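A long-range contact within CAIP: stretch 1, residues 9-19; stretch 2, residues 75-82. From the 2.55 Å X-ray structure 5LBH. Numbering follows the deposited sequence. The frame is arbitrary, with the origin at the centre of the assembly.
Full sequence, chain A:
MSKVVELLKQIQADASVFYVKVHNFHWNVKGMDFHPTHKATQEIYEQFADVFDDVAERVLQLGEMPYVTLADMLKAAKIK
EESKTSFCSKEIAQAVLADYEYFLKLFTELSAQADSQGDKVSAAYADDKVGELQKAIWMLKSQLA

Stretch 1, residues 9-19: KQIQADASVFY
Stretch 2 (75-82) KAAKIKEE

What fastens the chain where the helix of stretch 2 ends? Asp-14, buried in the helix that runs through all of 9-19 and beyond at each end, does so with one carboxylate oxygen. Its OD1 accepts two backbone hydrogen bonds, from Lys-78 N at 2.5 Å and from Ile-79 N at 2.9 Å, the latter nearly straight at 166°. Chi1 of -67° (m) and chi2 of -47° carry the carboxylate to these amides although CA-to-CB points sideways. A short acidic side chain suits the place, since the CA atoms of Asp-14 and Ala-77 are just 4.8 Å apart.

How does Gln-10 reinforce this? One turn earlier, with chi1 t, chi2 p and chi3 45°, its NE2 donates to Ala-76 O at 3.2 Å and to Asp-14 OD2 at 2.8 Å. The amide thus binds the end of the helix of stretch 2 and steadies the carboxylate; NE2 also lies 3.5 Å from Lys-78 CG.

What backbone path allows these bonds? Lys-75 and Ala-76 are helical; Ala-77 departs at phi/psi -66/136, Lys-78 turns back to -96/-22, and residues 79-81 are extended, with psi 132 to 155. Both stretches advance together: Ala-77 lies by Asp-14, and Glu-81 by Val-17, CA to CA 6.8 Å. The Lys-78 side chain leads away into solvent.

What packs around the polar centre? Small methyls allow close approach: Ala-13 CB meets Ala-76 CB at 3.8 Å. Val-17 (chi1 t) points toward the loop, its CG2 3.5 Å from Ala-77 CB and its CG1 4.1 Å from Ile-79 CG2 and 3.7 Å from Glu-81 CG. Ile-79 (m, t) is buried, extending CD1 to 4.4 Å from Phe-18 CB. Altogether 463 Å² is buried, both sides summed. At the margin, a water lies 2.6 Å from Glu-81 OE2 and, in a weak contact, 3.4 Å from Val-17 O, with more acceptors in reach than it has protons.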

# COMPACT_ATOMS: atom_id res chain seq x y z
N LYS A 9 8.41 -37.26 -7.94
CA LYS A 9 9.86 -37.04 -7.89
C LYS A 9 10.45 -36.93 -9.29
O LYS A 9 11.48 -36.27 -9.47
CB LYS A 9 10.63 -38.09 -7.09
CG LYS A 9 9.90 -38.83 -6.04
CD LYS A 9 10.89 -39.50 -5.11
CE LYS A 9 12.00 -40.17 -5.89
NZ LYS A 9 13.08 -40.65 -4.97
N GLN A 10 9.83 -37.57 -10.27
CA GLN A 10 10.24 -37.34 -11.65
C GLN A 10 10.02 -35.88 -12.04
O GLN A 10 10.92 -35.22 -12.58
CB GLN A 10 9.49 -38.31 -12.57
CG GLN A 10 9.85 -38.17 -14.04
CD GLN A 10 11.27 -38.62 -14.33
OE1 GLN A 10 11.71 -39.66 -13.86
NE2 GLN A 10 11.99 -37.82 -15.08
N ILE A 11 8.85 -35.33 -11.72
CA ILE A 11 8.60 -33.90 -11.93
C ILE A 11 9.65 -33.06 -11.20
O ILE A 11 10.16 -32.07 -11.73
CB ILE A 11 7.18 -33.54 -11.45
CG1 ILE A 11 6.10 -34.32 -12.23
CG2 ILE A 11 6.96 -32.04 -11.55
CD1 ILE A 11 4.80 -33.68 -12.33
N GLN A 12 9.99 -33.46 -9.97
CA GLN A 12 10.98 -32.73 -9.19
C GLN A 12 12.33 -32.68 -9.92
O GLN A 12 12.92 -31.60 -10.08
CB GLN A 12 11.14 -33.38 -7.82
CG GLN A 12 12.01 -32.59 -6.87
CD GLN A 12 12.52 -33.41 -5.70
OE1 GLN A 12 12.20 -34.58 -5.56
NE2 GLN A 12 13.34 -32.79 -4.86
N ALA A 13 12.81 -33.83 -10.39
CA ALA A 13 14.12 -33.88 -11.03
C ALA A 13 14.14 -33.08 -12.32
O ALA A 13 15.10 -32.35 -12.60
CB ALA A 13 14.54 -35.33 -11.28
N ASP A 14 13.09 -33.21 -13.14
CA ASP A 14 13.07 -32.44 -14.38
C ASP A 14 12.90 -30.95 -14.11
O ASP A 14 13.41 -30.13 -14.88
CB ASP A 14 11.97 -32.97 -15.30
CG ASP A 14 12.26 -34.38 -15.82
OD1 ASP A 14 13.39 -34.68 -16.28
OD2 ASP A 14 11.33 -35.20 -15.75
N ALA A 15 12.17 -30.58 -13.04
CA ALA A 15 12.06 -29.16 -12.68
C ALA A 15 13.43 -28.57 -12.35
O ALA A 15 13.74 -27.45 -12.77
CB ALA A 15 11.10 -28.93 -11.52
N SER A 16 14.25 -29.30 -11.59
CA SER A 16 15.54 -28.72 -11.21
C SER A 16 16.45 -28.57 -12.42
O SER A 16 17.22 -27.61 -12.50
CB SER A 16 16.23 -29.54 -10.11
OG SER A 16 16.69 -30.80 -10.55
N VAL A 17 16.38 -29.49 -13.39
CA VAL A 17 17.18 -29.34 -14.60
C VAL A 17 16.65 -28.21 -15.47
O VAL A 17 17.41 -27.40 -15.99
CB VAL A 17 17.25 -30.68 -15.36
CG1 VAL A 17 17.90 -30.51 -16.73
CG2 VAL A 17 18.01 -31.72 -14.50
N PHE A 18 15.32 -28.13 -15.62
CA PHE A 18 14.73 -27.05 -16.41
C PHE A 18 15.02 -25.70 -15.78
O PHE A 18 15.28 -24.71 -16.49
CB PHE A 18 13.22 -27.28 -16.52
CG PHE A 18 12.55 -26.40 -17.53
CD1 PHE A 18 11.59 -25.48 -17.15
CD2 PHE A 18 12.88 -26.50 -18.88
CE1 PHE A 18 10.97 -24.66 -18.09
CE2 PHE A 18 12.27 -25.68 -19.82
CZ PHE A 18 11.31 -24.76 -19.43
N TYR A 19 15.01 -25.65 -14.45
CA TYR A 19 15.33 -24.42 -13.73
C TYR A 19 16.67 -23.85 -14.18
O TYR A 19 16.79 -22.65 -14.47
CB TYR A 19 15.32 -24.72 -12.23
CG TYR A 19 15.73 -23.58 -11.34
CD1 TYR A 19 16.97 -23.59 -10.72
CD2 TYR A 19 14.85 -22.53 -11.06
CE1 TYR A 19 17.35 -22.58 -9.89
CE2 TYR A 19 15.23 -21.49 -10.22
CZ TYR A 19 16.48 -21.53 -9.64
OH TYR A 19 16.89 -20.52 -8.80
N LYS A 75 20.51 -37.82 -12.43
CA LYS A 75 20.36 -39.15 -13.01
C LYS A 75 18.89 -39.49 -13.27
O LYS A 75 18.59 -40.23 -14.21
CB LYS A 75 21.07 -40.18 -12.14
CG LYS A 75 22.58 -40.18 -12.38
CD LYS A 75 23.27 -38.94 -11.88
CE LYS A 75 24.59 -38.66 -12.42
NZ LYS A 75 24.64 -38.29 -13.79
N ALA A 76 17.95 -38.89 -12.51
CA ALA A 76 16.53 -39.14 -12.76
C ALA A 76 15.96 -38.28 -13.88
O ALA A 76 14.97 -38.68 -14.51
CB ALA A 76 15.72 -38.94 -11.49
N ALA A 77 16.57 -37.14 -14.16
CA ALA A 77 15.96 -36.19 -15.08
C ALA A 77 15.91 -36.77 -16.49
O ALA A 77 16.87 -37.40 -16.95
CB ALA A 77 16.75 -34.89 -15.10
N LYS A 78 14.77 -36.60 -17.15
CA LYS A 78 14.71 -36.91 -18.57
C LYS A 78 14.92 -35.68 -19.44
O LYS A 78 15.31 -35.83 -20.60
CB LYS A 78 13.38 -37.57 -18.92
CG LYS A 78 13.22 -38.88 -18.20
CD LYS A 78 12.23 -39.78 -18.89
CE LYS A 78 12.21 -41.15 -18.21
NZ LYS A 78 11.56 -42.18 -19.08
N ILE A 79 14.68 -34.48 -18.91
CA ILE A 79 14.96 -33.27 -19.68
C ILE A 79 16.46 -33.13 -19.83
O ILE A 79 17.22 -33.27 -18.86
CB ILE A 79 14.32 -32.05 -19.00
CG1 ILE A 79 12.83 -32.07 -19.28
CG2 ILE A 79 14.92 -30.74 -19.52
CD1 ILE A 79 12.11 -30.95 -18.74
N LYS A 80 16.91 -32.87 -21.06
CA LYS A 80 18.34 -32.81 -21.36
C LYS A 80 18.91 -31.46 -20.97
O LYS A 80 18.25 -30.43 -21.13
CB LYS A 80 18.60 -33.06 -22.84
CG LYS A 80 17.97 -34.34 -23.40
CD LYS A 80 18.82 -35.56 -23.11
CE LYS A 80 18.20 -36.82 -23.74
NZ LYS A 80 18.00 -36.69 -25.22
N GLU A 81 20.13 -31.46 -20.44
CA GLU A 81 20.84 -30.21 -20.22
C GLU A 81 21.33 -29.64 -21.54
O GLU A 81 21.46 -30.34 -22.55
CB GLU A 81 21.98 -30.40 -19.23
CG GLU A 81 21.46 -30.57 -17.80
CD GLU A 81 22.49 -30.31 -16.72
OE1 GLU A 81 23.40 -31.16 -16.53
OE2 GLU A 81 22.42 -29.22 -16.08
N GLU A 82 21.52 -28.32 -21.56
CA GLU A 82 21.91 -27.58 -22.75
C GLU A 82 23.29 -26.96 -22.58
O GLU A 82 23.49 -26.11 -21.70
CB GLU A 82 20.86 -26.52 -23.09
CG GLU A 82 21.21 -25.65 -24.29
CD GLU A 82 21.48 -26.45 -25.55
OE1 GLU A 82 22.56 -27.05 -25.65
OE2 GLU A 82 20.62 -26.46 -26.46
O HOH W 1 20.63 -27.61 -17.11